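Local atomic coordinates of hypoxanthine-guanine phosphoribosyltransferase (Leishmania tarentolae, PDB entry 1PZM), a protein that probably salvages purines by transferring the phosphoribosyl group of 5-phosphoribosyl diphosphate onto hypoxanthine or guanine, giving IMP or GMP. Residues A[20-26]-A[194-200]; A[58-64]-A[85-91]; A[155-160]-A[173-179]. All coordinates share one frame; numbering follows the deposited sequence.

Contact 1. Residues A[20-26]-A[194-200]. Unlike the reference sequence in segment 194-200: Arg194 (reference Pro).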
loop_
_atom_site.group_PDB
_atom_site.type_symbol
_atom_site.label_atom_id
_atom_site.label_comp_id
_atom_site.label_asym_id
_atom_site.label_seq_id
_atom_site.Cartn_x
_atom_site.Cartn_y
_atom_site.Cartn_z
ATOM N N TYR A 20 -8.970 20.012 -5.151
ATOM C CA TYR A 20 -7.640 19.809 -4.508
ATOM C C TYR A 20 -6.847 21.167 -4.499
ATOM O O TYR A 20 -6.334 21.571 -5.534
ATOM C CB TYR A 20 -6.895 18.607 -5.188
ATOM C CG TYR A 20 -7.436 17.186 -4.847
ATOM C CD1 TYR A 20 -7.825 16.860 -3.523
ATOM C CD2 TYR A 20 -7.541 16.170 -5.844
ATOM C CE1 TYR A 20 -8.338 15.546 -3.160
ATOM C CE2 TYR A 20 -8.041 14.856 -5.532
ATOM C CZ TYR A 20 -8.434 14.552 -4.161
ATOM O OH TYR A 20 -8.894 13.312 -3.756
ATOM N N PRO A 21 -6.784 21.886 -3.359
ATOM C CA PRO A 21 -6.265 23.284 -3.315
ATOM C C PRO A 21 -4.799 23.621 -3.783
ATOM O O PRO A 21 -4.569 24.738 -4.269
ATOM C CB PRO A 21 -6.465 23.701 -1.844
ATOM C CG PRO A 21 -6.665 22.406 -1.068
ATOM C CD PRO A 21 -7.237 21.413 -2.027
ATOM N N MET A 22 -3.857 22.690 -3.619
ATOM C CA MET A 22 -2.455 22.859 -3.990
ATOM C C MET A 22 -2.172 22.513 -5.468
ATOM O O MET A 22 -1.079 22.791 -5.989
ATOM C CB MET A 22 -1.600 21.967 -3.090
ATOM C CG MET A 22 -1.807 20.441 -3.260
ATOM S SD MET A 22 -3.509 19.682 -2.995
ATOM C CE MET A 22 -3.892 19.929 -1.131
ATOM N N SER A 23 -3.150 21.907 -6.144
ATOM C CA SER A 23 -2.953 21.477 -7.539
ATOM C C SER A 23 -3.205 22.533 -8.617
ATOM O O SER A 23 -4.334 23.006 -8.756
ATOM C CB SER A 23 -3.877 20.311 -7.866
ATOM O OG SER A 23 -4.009 20.248 -9.292
ATOM N N ALA A 24 -2.192 22.838 -9.422
ATOM C CA ALA A 24 -2.381 23.691 -10.611
ATOM C C ALA A 24 -3.367 23.042 -11.594
ATOM O O ALA A 24 -4.152 23.738 -12.248
ATOM C CB ALA A 24 -1.024 23.991 -11.333
ATOM N N ARG A 25 -3.328 21.708 -11.684
ATOM C CA ARG A 25 -4.239 20.981 -12.565
ATOM C C ARG A 25 -4.188 19.496 -12.355
ATOM O O ARG A 25 -3.162 18.933 -12.015
ATOM C CB ARG A 25 -4.017 21.329 -14.048
ATOM C CG ARG A 25 -2.724 20.878 -14.650
ATOM C CD ARG A 25 -2.372 21.601 -15.954
ATOM N NE ARG A 25 -1.027 21.217 -16.388
ATOM C CZ ARG A 25 -0.773 20.209 -17.226
ATOM N NH1 ARG A 25 -1.777 19.506 -17.770
ATOM N NH2 ARG A 25 0.485 19.914 -17.531
ATOM N N THR A 26 -5.336 18.875 -12.575
ATOM C CA THR A 26 -5.465 17.441 -12.570
ATOM C C THR A 26 -4.834 16.946 -13.842
ATOM O O THR A 26 -5.221 17.398 -14.920
ATOM C CB THR A 26 -6.973 17.109 -12.573
ATOM O OG1 THR A 26 -7.531 17.636 -11.368
ATOM C CG2 THR A 26 -7.223 15.583 -12.488
ATOM N N ARG A 194 -6.730 11.293 -4.594
ATOM C CA ARG A 194 -7.209 10.248 -5.514
ATOM C C ARG A 194 -6.751 10.461 -6.934
ATOM O O ARG A 194 -6.564 9.483 -7.689
ATOM C CB ARG A 194 -8.745 10.209 -5.522
ATOM C CG ARG A 194 -9.371 9.725 -4.218
ATOM C CD ARG A 194 -10.946 9.614 -4.334
ATOM N NE ARG A 194 -11.527 9.003 -3.148
ATOM C CZ ARG A 194 -11.634 7.695 -2.933
ATOM N NH1 ARG A 194 -11.169 6.816 -3.831
ATOM N NH2 ARG A 194 -12.233 7.249 -1.790
ATOM N N ASP A 195 -6.539 11.714 -7.317
ATOM C CA ASP A 195 -6.163 12.020 -8.694
ATOM C C ASP A 195 -4.662 12.380 -8.748
ATOM O O ASP A 195 -4.034 12.726 -7.733
ATOM C CB ASP A 195 -6.984 13.159 -9.287
ATOM C CG ASP A 195 -8.494 12.932 -9.197
ATOM O OD1 ASP A 195 -9.029 11.872 -9.597
ATOM O OD2 ASP A 195 -9.226 13.811 -8.720
ATOM N N ILE A 196 -4.101 12.265 -9.928
ATOM C CA ILE A 196 -2.737 12.669 -10.067
ATOM C C ILE A 196 -2.741 14.113 -10.563
ATOM O O ILE A 196 -3.361 14.428 -11.614
ATOM C CB ILE A 196 -2.013 11.757 -11.048
ATOM C CG1 ILE A 196 -1.878 10.339 -10.456
ATOM C CG2 ILE A 196 -0.590 12.385 -11.413
ATOM C CD1 ILE A 196 -1.490 9.297 -11.509
ATOM N N CYS A 197 -2.043 14.983 -9.826
ATOM C CA CYS A 197 -2.063 16.407 -10.139
ATOM C C CYS A 197 -0.670 16.975 -10.399
ATOM O O CYS A 197 0.316 16.426 -9.925
ATOM C CB CYS A 197 -2.727 17.193 -9.025
ATOM S SG CYS A 197 -4.416 16.638 -8.603
ATOM N N VAL A 198 -0.594 18.061 -11.159
ATOM C CA VAL A 198 0.665 18.780 -11.312
ATOM C C VAL A 198 0.704 19.861 -10.248
ATOM O O VAL A 198 -0.218 20.662 -10.152
ATOM C CB VAL A 198 0.787 19.398 -12.715
ATOM C CG1 VAL A 198 2.157 20.123 -12.873
ATOM C CG2 VAL A 198 0.657 18.328 -13.715
ATOM N N LEU A 199 1.760 19.855 -9.433
ATOM C CA LEU A 199 1.860 20.704 -8.227
ATOM C C LEU A 199 1.934 22.204 -8.604
ATOM O O LEU A 199 2.742 22.597 -9.482
ATOM C CB LEU A 199 3.086 20.279 -7.387
ATOM C CG LEU A 199 3.350 21.076 -6.104
ATOM C CD1 LEU A 199 2.315 20.798 -4.985
ATOM C CD2 LEU A 199 4.750 20.831 -5.593
ATOM N N LYS A 200 1.101 23.036 -7.949
ATOM C CA LYS A 200 1.136 24.505 -8.165
ATOM C C LYS A 200 2.566 25.087 -7.978
ATOM O O LYS A 200 3.159 24.921 -6.895
ATOM C CB LYS A 200 0.157 25.236 -7.222
ATOM C CG LYS A 200 -1.194 25.634 -7.817
ATOM C CD LYS A 200 -2.070 26.276 -6.739
ATOM C CE LYS A 200 -3.572 26.257 -7.051
ATOM N NZ LYS A 200 -4.376 26.844 -5.903
#
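Lys200 grips the turn at the start of 20-26 with both its nitrogens. Lys200 N donates to Met22 O (2.9 Å). The side chain, extended beyond CG, runs past the turn until Lys200 NZ donates to Pro21 O (2.7 Å), coming in nearly along the C=O axis. Further on, Val198 N gives a bond to Arg25 O at 2.8 Å. A second bond to this residue, from Ala24 N to Val198 O, is weak, with an angle of 128° at the hydrogen. The register slips by one residue between Ser23 and Arg25, a beta bulge. At the far end Arg194 N donates almost straight to Tyr20 OH (3.1 Å, 172°). Asp195 OD2 lies 3.6 Å from Tyr20 CE2, and the Asp195 carboxylate plane is 66° from the Tyr20 ring. The other oxygen, OD1, is bonded to the backbone N of Gln30. The guanidinium of Arg194 leads away from 20-26, to a salt bridge with Asp81 of the second subunit and a bond to Gln30. Ser23 OG packs against Cys197 CB (3.3 Å). Strand 196-199 lies between strands 23-28 and 179-180, in the small antiparallel hood sheet of type I phosphoribosyltransferases, over the purine end of the site.

Contact 2. Residues A[58-64]-A[85-91]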
loop_
_atom_site.group_PDB
_atom_site.type_symbol
_atom_site.label_atom_id
_atom_site.label_comp_id
_atom_site.label_asym_id
_atom_site.label_seq_id
_atom_site.Cartn_x
_atom_site.Cartn_y
_atom_site.Cartn_z
ATOM N N PRO A 58 4.118 -17.789 -8.366
ATOM C CA PRO A 58 3.259 -16.649 -8.716
ATOM C C PRO A 58 4.045 -15.521 -9.354
ATOM O O PRO A 58 5.237 -15.680 -9.509
ATOM C CB PRO A 58 2.773 -16.187 -7.337
ATOM C CG PRO A 58 3.954 -16.466 -6.470
ATOM C CD PRO A 58 4.667 -17.646 -7.012
ATOM N N LEU A 59 3.382 -14.422 -9.727
ATOM C CA LEU A 59 4.062 -13.144 -10.026
ATOM C C LEU A 59 4.274 -12.427 -8.725
ATOM O O LEU A 59 3.296 -12.133 -8.002
ATOM C CB LEU A 59 3.170 -12.237 -10.846
ATOM C CG LEU A 59 3.761 -10.930 -11.371
ATOM C CD1 LEU A 59 5.058 -11.180 -12.086
ATOM C CD2 LEU A 59 2.724 -10.312 -12.349
ATOM N N TYR A 60 5.538 -12.170 -8.423
ATOM C CA TYR A 60 5.892 -11.385 -7.263
ATOM C C TYR A 60 5.869 -9.933 -7.636
ATOM O O TYR A 60 6.665 -9.512 -8.495
ATOM C CB TYR A 60 7.294 -11.745 -6.777
ATOM C CG TYR A 60 7.318 -12.996 -5.942
ATOM C CD1 TYR A 60 7.305 -14.268 -6.547
ATOM C CD2 TYR A 60 7.385 -12.920 -4.531
ATOM C CE1 TYR A 60 7.364 -15.437 -5.724
ATOM C CE2 TYR A 60 7.438 -14.079 -3.719
ATOM C CZ TYR A 60 7.427 -15.312 -4.342
ATOM O OH TYR A 60 7.478 -16.426 -3.588
ATOM N N LEU A 61 5.012 -9.161 -6.964
ATOM C CA LEU A 61 5.021 -7.703 -7.169
ATOM C C LEU A 61 5.950 -7.135 -6.099
ATOM O O LEU A 61 5.717 -7.359 -4.889
ATOM C CB LEU A 61 3.608 -7.121 -7.027
ATOM C CG LEU A 61 2.540 -7.585 -8.054
ATOM C CD1 LEU A 61 1.171 -7.030 -7.704
ATOM C CD2 LEU A 61 2.930 -7.201 -9.474
ATOM N N LEU A 62 7.001 -6.443 -6.548
ATOM C CA LEU A 62 7.973 -5.789 -5.673
ATOM C C LEU A 62 7.654 -4.295 -5.572
ATOM O O LEU A 62 8.015 -3.484 -6.490
ATOM C CB LEU A 62 9.435 -6.064 -6.158
ATOM C CG LEU A 62 10.001 -7.422 -5.647
ATOM C CD1 LEU A 62 9.065 -8.701 -5.745
ATOM C CD2 LEU A 62 11.316 -7.736 -6.346
ATOM N N CYS A 63 6.958 -3.938 -4.479
ATOM C CA CYS A 63 6.472 -2.567 -4.325
ATOM C C CYS A 63 7.580 -1.604 -3.829
ATOM O O CYS A 63 8.155 -1.801 -2.758
ATOM C CB CYS A 63 5.258 -2.532 -3.387
ATOM S SG CYS A 63 4.809 -0.898 -2.807
ATOM N N VAL A 64 7.907 -0.592 -4.635
ATOM C CA VAL A 64 8.965 0.331 -4.255
ATOM C C VAL A 64 8.366 1.418 -3.362
ATOM O O VAL A 64 7.701 2.322 -3.832
ATOM C CB VAL A 64 9.694 0.948 -5.457
ATOM C CG1 VAL A 64 10.897 1.843 -4.967
ATOM C CG2 VAL A 64 10.231 -0.145 -6.391
ATOM N N PRO A 85 -2.030 -15.104 -10.270
ATOM C CA PRO A 85 -1.815 -15.293 -8.841
ATOM C C PRO A 85 -0.663 -14.397 -8.433
ATOM O O PRO A 85 0.326 -14.356 -9.175
ATOM C CB PRO A 85 -1.450 -16.771 -8.703
ATOM C CG PRO A 85 -0.900 -17.181 -10.099
ATOM C CD PRO A 85 -1.528 -16.230 -11.096
ATOM N N VAL A 86 -0.787 -13.685 -7.306
ATOM C CA VAL A 86 0.333 -12.846 -6.878
ATOM C C VAL A 86 0.782 -13.010 -5.454
ATOM O O VAL A 86 -0.006 -13.441 -4.598
ATOM C CB VAL A 86 0.160 -11.347 -7.172
ATOM C CG1 VAL A 86 -0.563 -11.044 -8.544
ATOM C CG2 VAL A 86 -0.318 -10.536 -6.023
ATOM N N LYS A 87 2.052 -12.667 -5.218
ATOM C CA LYS A 87 2.591 -12.428 -3.845
ATOM C C LYS A 87 3.228 -11.038 -3.850
ATOM O O LYS A 87 3.582 -10.507 -4.926
ATOM C CB LYS A 87 3.587 -13.509 -3.441
ATOM C CG LYS A 87 2.953 -14.871 -3.202
ATOM C CD LYS A 87 4.009 -15.896 -2.735
ATOM C CE LYS A 87 3.366 -17.262 -2.438
ATOM N NZ LYS A 87 4.379 -18.380 -2.185
ATOM N N VAL A 88 3.351 -10.437 -2.681
ATOM C CA VAL A 88 3.727 -9.033 -2.604
ATOM C C VAL A 88 4.926 -8.906 -1.694
ATOM O O VAL A 88 5.008 -9.577 -0.637
ATOM C CB VAL A 88 2.536 -8.163 -2.102
ATOM C CG1 VAL A 88 2.931 -6.672 -2.032
ATOM C CG2 VAL A 88 1.340 -8.309 -3.085
ATOM N N GLU A 89 5.895 -8.118 -2.151
ATOM C CA GLU A 89 7.098 -7.784 -1.360
ATOM C C GLU A 89 7.215 -6.270 -1.349
ATOM O O GLU A 89 6.738 -5.585 -2.268
ATOM C CB GLU A 89 8.391 -8.359 -1.976
ATOM C CG GLU A 89 8.535 -9.869 -1.896
ATOM C CD GLU A 89 8.520 -10.453 -0.470
ATOM O OE1 GLU A 89 8.850 -9.760 0.539
ATOM O OE2 GLU A 89 8.139 -11.638 -0.358
ATOM N N PHE A 90 7.825 -5.768 -0.295
ATOM C CA PHE A 90 8.015 -4.347 -0.117
ATOM C C PHE A 90 9.517 -4.006 -0.047
ATOM O O PHE A 90 10.260 -4.534 0.765
ATOM C CB PHE A 90 7.256 -3.904 1.131
ATOM C CG PHE A 90 5.749 -4.042 0.974
ATOM C CD1 PHE A 90 5.002 -3.033 0.348
ATOM C CD2 PHE A 90 5.101 -5.186 1.386
ATOM C CE1 PHE A 90 3.632 -3.158 0.158
ATOM C CE2 PHE A 90 3.691 -5.319 1.244
ATOM C CZ PHE A 90 2.964 -4.324 0.595
ATOM N N ILE A 91 9.952 -3.117 -0.921
ATOM C CA ILE A 91 11.333 -2.723 -0.898
ATOM C C ILE A 91 11.516 -1.220 -0.619
ATOM O O ILE A 91 10.627 -0.406 -0.830
ATOM C CB ILE A 91 12.112 -3.251 -2.174
ATOM C CG1 ILE A 91 11.673 -2.569 -3.450
ATOM C CG2 ILE A 91 11.888 -4.758 -2.368
ATOM C CD1 ILE A 91 12.569 -2.923 -4.680
HETATM O O HOH W 1 6.128 -18.668 -4.053
#
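Tyr60 and Lys87 lie side by side on neighbouring strands of a parallel sheet. The strands 59-64 and 86-91 are joined through helix 69-81 in a beta-alpha-beta crossover, part of the central sheet of the phosphoribosyltransferase fold. Six backbone hydrogen bonds run from Leu59 N to Ile91 N. Their donors and acceptors on 59-64 belong to Leu59, Leu61 and Cys63. The strand directions are 26° apart, the sheet's twist.

Lys87 starts with CG anti to its carbonyl carbon (chi1 -70°) and then runs straight. Lys87 CB sits over one face of the Tyr60 ring, 4.2 Å from the centroid, in a CH-pi contact. Lys87 CG packs on Pro58 CG at 3.8 Å. Lys87 CD meets both Pro58 CG and Tyr60 OH, the latter at 3.6 Å. CE stays near the proline. NZ ends beside the phenol and donates to a water that also bonds Tyr60 OH. Tyr60 OH has a further, weak bond with Asp114 OD2.

Glu89 comes to the same ring at its edge, with Glu89 CG 4.2 Å from Tyr60 CD2. Its CB rests on Leu62 CD1. Both carboxylate oxygens are satisfied elsewhere: OE1 accepts from Arg113 N, and OE2 has a weak bond from Asp114 N.

Leu61 and Cys63 turn to the other face, toward helix 69-81. The ring of Phe90 also meets Phe69 of the second subunit edge-to-face. On that same face, Cys63 SG lies oblique to the Phe90 ring, 3.8 Å from Phe90 CD1.

Contact 3. Residues A[155-160]-A[173-179]. Unlike the reference sequence in segment 173-179: Arg176 (reference His). With 5GP (guanosine-5'-monophosphate), chain C.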
loop_
_atom_site.group_PDB
_atom_site.type_symbol
_atom_site.label_atom_id
_atom_site.label_comp_id
_atom_site.label_asym_id
_atom_site.label_seq_id
_atom_site.Cartn_x
_atom_site.Cartn_y
_atom_site.Cartn_z
ATOM N N LEU A 155 3.694 6.114 -14.139
ATOM C CA LEU A 155 3.983 7.345 -14.857
ATOM C C LEU A 155 5.410 7.302 -15.323
ATOM O O LEU A 155 6.343 7.321 -14.536
ATOM C CB LEU A 155 3.777 8.562 -13.951
ATOM C CG LEU A 155 2.391 8.769 -13.381
ATOM C CD1 LEU A 155 2.447 10.034 -12.544
ATOM C CD2 LEU A 155 1.384 8.910 -14.573
ATOM N N ASP A 156 5.602 7.278 -16.636
ATOM C CA ASP A 156 6.977 7.288 -17.178
ATOM C C ASP A 156 7.242 8.667 -17.714
ATOM O O ASP A 156 6.456 9.162 -18.559
ATOM C CB ASP A 156 7.080 6.236 -18.309
ATOM C CG ASP A 156 8.509 5.861 -18.620
ATOM O OD1 ASP A 156 8.755 5.254 -19.694
ATOM O OD2 ASP A 156 9.438 6.136 -17.812
ATOM N N LYS A 157 8.379 9.267 -17.315
ATOM C CA LYS A 157 8.847 10.532 -17.896
ATOM C C LYS A 157 10.125 10.315 -18.703
ATOM O O LYS A 157 11.243 10.714 -18.256
ATOM C CB LYS A 157 9.046 11.628 -16.796
ATOM C CG LYS A 157 7.747 11.899 -15.968
ATOM C CD LYS A 157 7.847 13.150 -15.008
ATOM C CE LYS A 157 8.787 12.918 -13.939
ATOM N NZ LYS A 157 8.626 13.839 -12.678
ATOM N N PRO A 158 9.996 9.737 -19.912
ATOM C CA PRO A 158 11.192 9.367 -20.693
ATOM C C PRO A 158 12.035 10.571 -21.134
ATOM O O PRO A 158 13.273 10.444 -21.396
ATOM C CB PRO A 158 10.625 8.555 -21.886
ATOM C CG PRO A 158 9.140 8.986 -22.043
ATOM C CD PRO A 158 8.741 9.398 -20.626
ATOM N N SER A 159 11.436 11.754 -21.176
ATOM C CA SER A 159 12.267 12.902 -21.582
ATOM C C SER A 159 13.256 13.251 -20.463
ATOM O O SER A 159 14.128 13.989 -20.691
ATOM C CB SER A 159 11.456 14.139 -21.987
ATOM O OG SER A 159 10.668 14.632 -20.896
ATOM N N GLY A 160 13.068 12.694 -19.267
ATOM C CA GLY A 160 13.976 12.896 -18.155
ATOM C C GLY A 160 15.204 11.978 -18.046
ATOM O O GLY A 160 16.005 12.167 -17.118
ATOM N N THR A 173 2.552 7.615 -20.285
ATOM C CA THR A 173 3.783 8.362 -20.601
ATOM C C THR A 173 3.448 9.838 -20.534
ATOM O O THR A 173 2.482 10.252 -21.143
ATOM C CB THR A 173 4.270 7.959 -22.006
ATOM O OG1 THR A 173 4.707 6.596 -21.946
ATOM C CG2 THR A 173 5.579 8.753 -22.450
ATOM N N ILE A 174 4.219 10.639 -19.783
ATOM C CA ILE A 174 3.840 12.049 -19.585
ATOM C C ILE A 174 5.046 12.924 -19.737
ATOM O O ILE A 174 6.176 12.449 -19.627
ATOM C CB ILE A 174 3.290 12.328 -18.159
ATOM C CG1 ILE A 174 4.389 12.039 -17.120
ATOM C CG2 ILE A 174 2.005 11.541 -17.884
ATOM C CD1 ILE A 174 4.027 12.389 -15.637
ATOM N N PRO A 175 4.834 14.210 -19.982
ATOM C CA PRO A 175 5.987 15.114 -20.097
ATOM C C PRO A 175 6.578 15.412 -18.726
ATOM O O PRO A 175 6.094 14.930 -17.679
ATOM C CB PRO A 175 5.431 16.355 -20.826
ATOM C CG PRO A 175 3.956 16.301 -20.650
ATOM C CD PRO A 175 3.541 14.897 -20.164
ATOM N N ARG A 176 7.705 16.103 -18.721
ATOM C CA ARG A 176 8.306 16.454 -17.452
ATOM C C ARG A 176 7.372 17.390 -16.681
ATOM O O ARG A 176 6.723 18.305 -17.238
ATOM C CB ARG A 176 9.709 16.976 -17.645
ATOM C CG ARG A 176 10.678 15.803 -17.803
ATOM C CD ARG A 176 12.099 16.085 -17.388
ATOM N NE ARG A 176 12.316 15.802 -15.965
ATOM C CZ ARG A 176 13.269 16.388 -15.232
ATOM N NH1 ARG A 176 14.081 17.274 -15.798
ATOM N NH2 ARG A 176 13.427 16.089 -13.943
ATOM N N ALA A 177 7.203 17.077 -15.429
ATOM C CA ALA A 177 6.420 17.928 -14.595
ATOM C C ALA A 177 6.477 17.286 -13.219
ATOM O O ALA A 177 6.628 16.065 -13.078
ATOM C CB ALA A 177 4.982 17.985 -15.111
ATOM N N PHE A 178 6.360 18.071 -12.180
ATOM C CA PHE A 178 6.390 17.406 -10.895
ATOM C C PHE A 178 4.964 17.014 -10.490
ATOM O O PHE A 178 4.100 17.869 -10.369
ATOM C CB PHE A 178 7.063 18.274 -9.869
ATOM C CG PHE A 178 7.309 17.563 -8.576
ATOM C CD1 PHE A 178 6.313 17.490 -7.611
ATOM C CD2 PHE A 178 8.514 16.945 -8.342
ATOM C CE1 PHE A 178 6.550 16.845 -6.401
ATOM C CE2 PHE A 178 8.756 16.299 -7.154
ATOM C CZ PHE A 178 7.759 16.243 -6.178
ATOM N N VAL A 179 4.698 15.724 -10.315
ATOM C CA VAL A 179 3.356 15.354 -9.924
ATOM C C VAL A 179 3.217 14.916 -8.461
ATOM O O VAL A 179 4.224 14.506 -7.852
ATOM C CB VAL A 179 2.737 14.325 -10.853
ATOM C CG1 VAL A 179 2.859 14.781 -12.407
ATOM C CG2 VAL A 179 3.278 12.937 -10.566
HETATM P P 5GP C . 14.659 8.979 -10.785
HETATM O O1P 5GP C . 13.982 8.280 -11.912
HETATM O O2P 5GP C . 15.398 10.193 -11.224
HETATM O O3P 5GP C . 15.669 8.018 -10.279
HETATM O "O5'" 5GP C . 13.571 9.322 -9.657
HETATM C "C5'" 5GP C . 13.919 9.874 -8.380
HETATM C "C4'" 5GP C . 12.765 9.756 -7.340
HETATM O "O4'" 5GP C . 11.775 10.789 -7.457
HETATM C "C3'" 5GP C . 11.983 8.447 -7.383
HETATM O "O3'" 5GP C . 11.654 7.987 -6.069
HETATM C "C2'" 5GP C . 10.729 8.859 -8.138
HETATM O "O2'" 5GP C . 9.689 7.959 -7.880
HETATM C "C1'" 5GP C . 10.464 10.301 -7.679
HETATM N N9 5GP C . 9.829 11.145 -8.735
HETATM C C8 5GP C . 10.335 11.593 -9.971
HETATM N N7 5GP C . 9.408 12.465 -10.565
HETATM C C5 5GP C . 8.499 12.726 -9.563
HETATM C C6 5GP C . 7.338 13.508 -9.546
HETATM O O6 5GP C . 6.946 14.116 -10.591
HETATM N N1 5GP C . 6.585 13.592 -8.375
HETATM C C2 5GP C . 7.007 12.914 -7.230
HETATM N N2 5GP C . 6.332 12.996 -6.086
HETATM N N3 5GP C . 8.131 12.136 -7.254
HETATM C C4 5GP C . 8.867 12.057 -8.423
HETATM O O HOH W 2 7.207 5.766 -21.991
HETATM O O HOH W 3 10.617 15.317 -13.657
#
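Lys157 leaves its backbone with CG anti to the carbonyl carbon, then bends at chi3 (-68°) to bring NZ toward Ala177 and the guanine. Ile174 holds CG1 between its backbone N and carbonyl carbon (chi1 63°). This lays Ile174 CG1 against Lys157 CG at 3.6 Å. Four acceptors surround Lys157 NZ: Ala177 O, a water, and O6 and N7 of the GMP base. Lys157 NZ lies 2.6 Å from GMP N7. Val179 reads the next edge with its backbone. Val179 N donates to GMP O6 at 2.8 Å, and Val179 O accepts from GMP N1 at 2.6 Å and, weakly, from N2. The Phe178 ring lies flat on the base, with GMP N1 over its centre. These groups hold one face of the base and its O6, N7 and N1 side. Ile174 N bonds back to Asp156 O (2.9 Å), closing the single parallel bridge between the segments. One water joins Asp156 OD1 to Thr173 OG1, while Asp156 OD2 pairs with Arg161. Arg176 lies along Ser159 and Gly160 and reaches a salt bridge with Asp129. The contact lies where strands 148-156 and 169-173 end. Ile127 of strand 127-128 packs on Leu155, Lys157 and Val179, and Leu27 of strand 23-28 touches Ile174 and Val179.

How the contacts relate
Contact 2 is core, contact 1 is surface, and contact 3 is partly buried at the ligand. Contacts 2 and 3 reach the same parallel sheet, but their nearest atoms are about 12 Å apart. Contact 1 belongs to the separate antiparallel sheet. Contact 3 ends on strand 179-180, the neighbour of strand 196-199 there; Leu199 N probably bonds Phe178 O, and Ile196 packs on Val179. Contacts 1 and 2 lie on opposite sides of the chain's centre, yet both meet the second subunit. Contact 2 has regular pairing, one face apolar and the other mixed. Contact 1 has bulged pairing, with ends tied by Lys200 and Tyr20. Contact 3 has little pairing and gives Lys157 and the Val179 backbone to GMP.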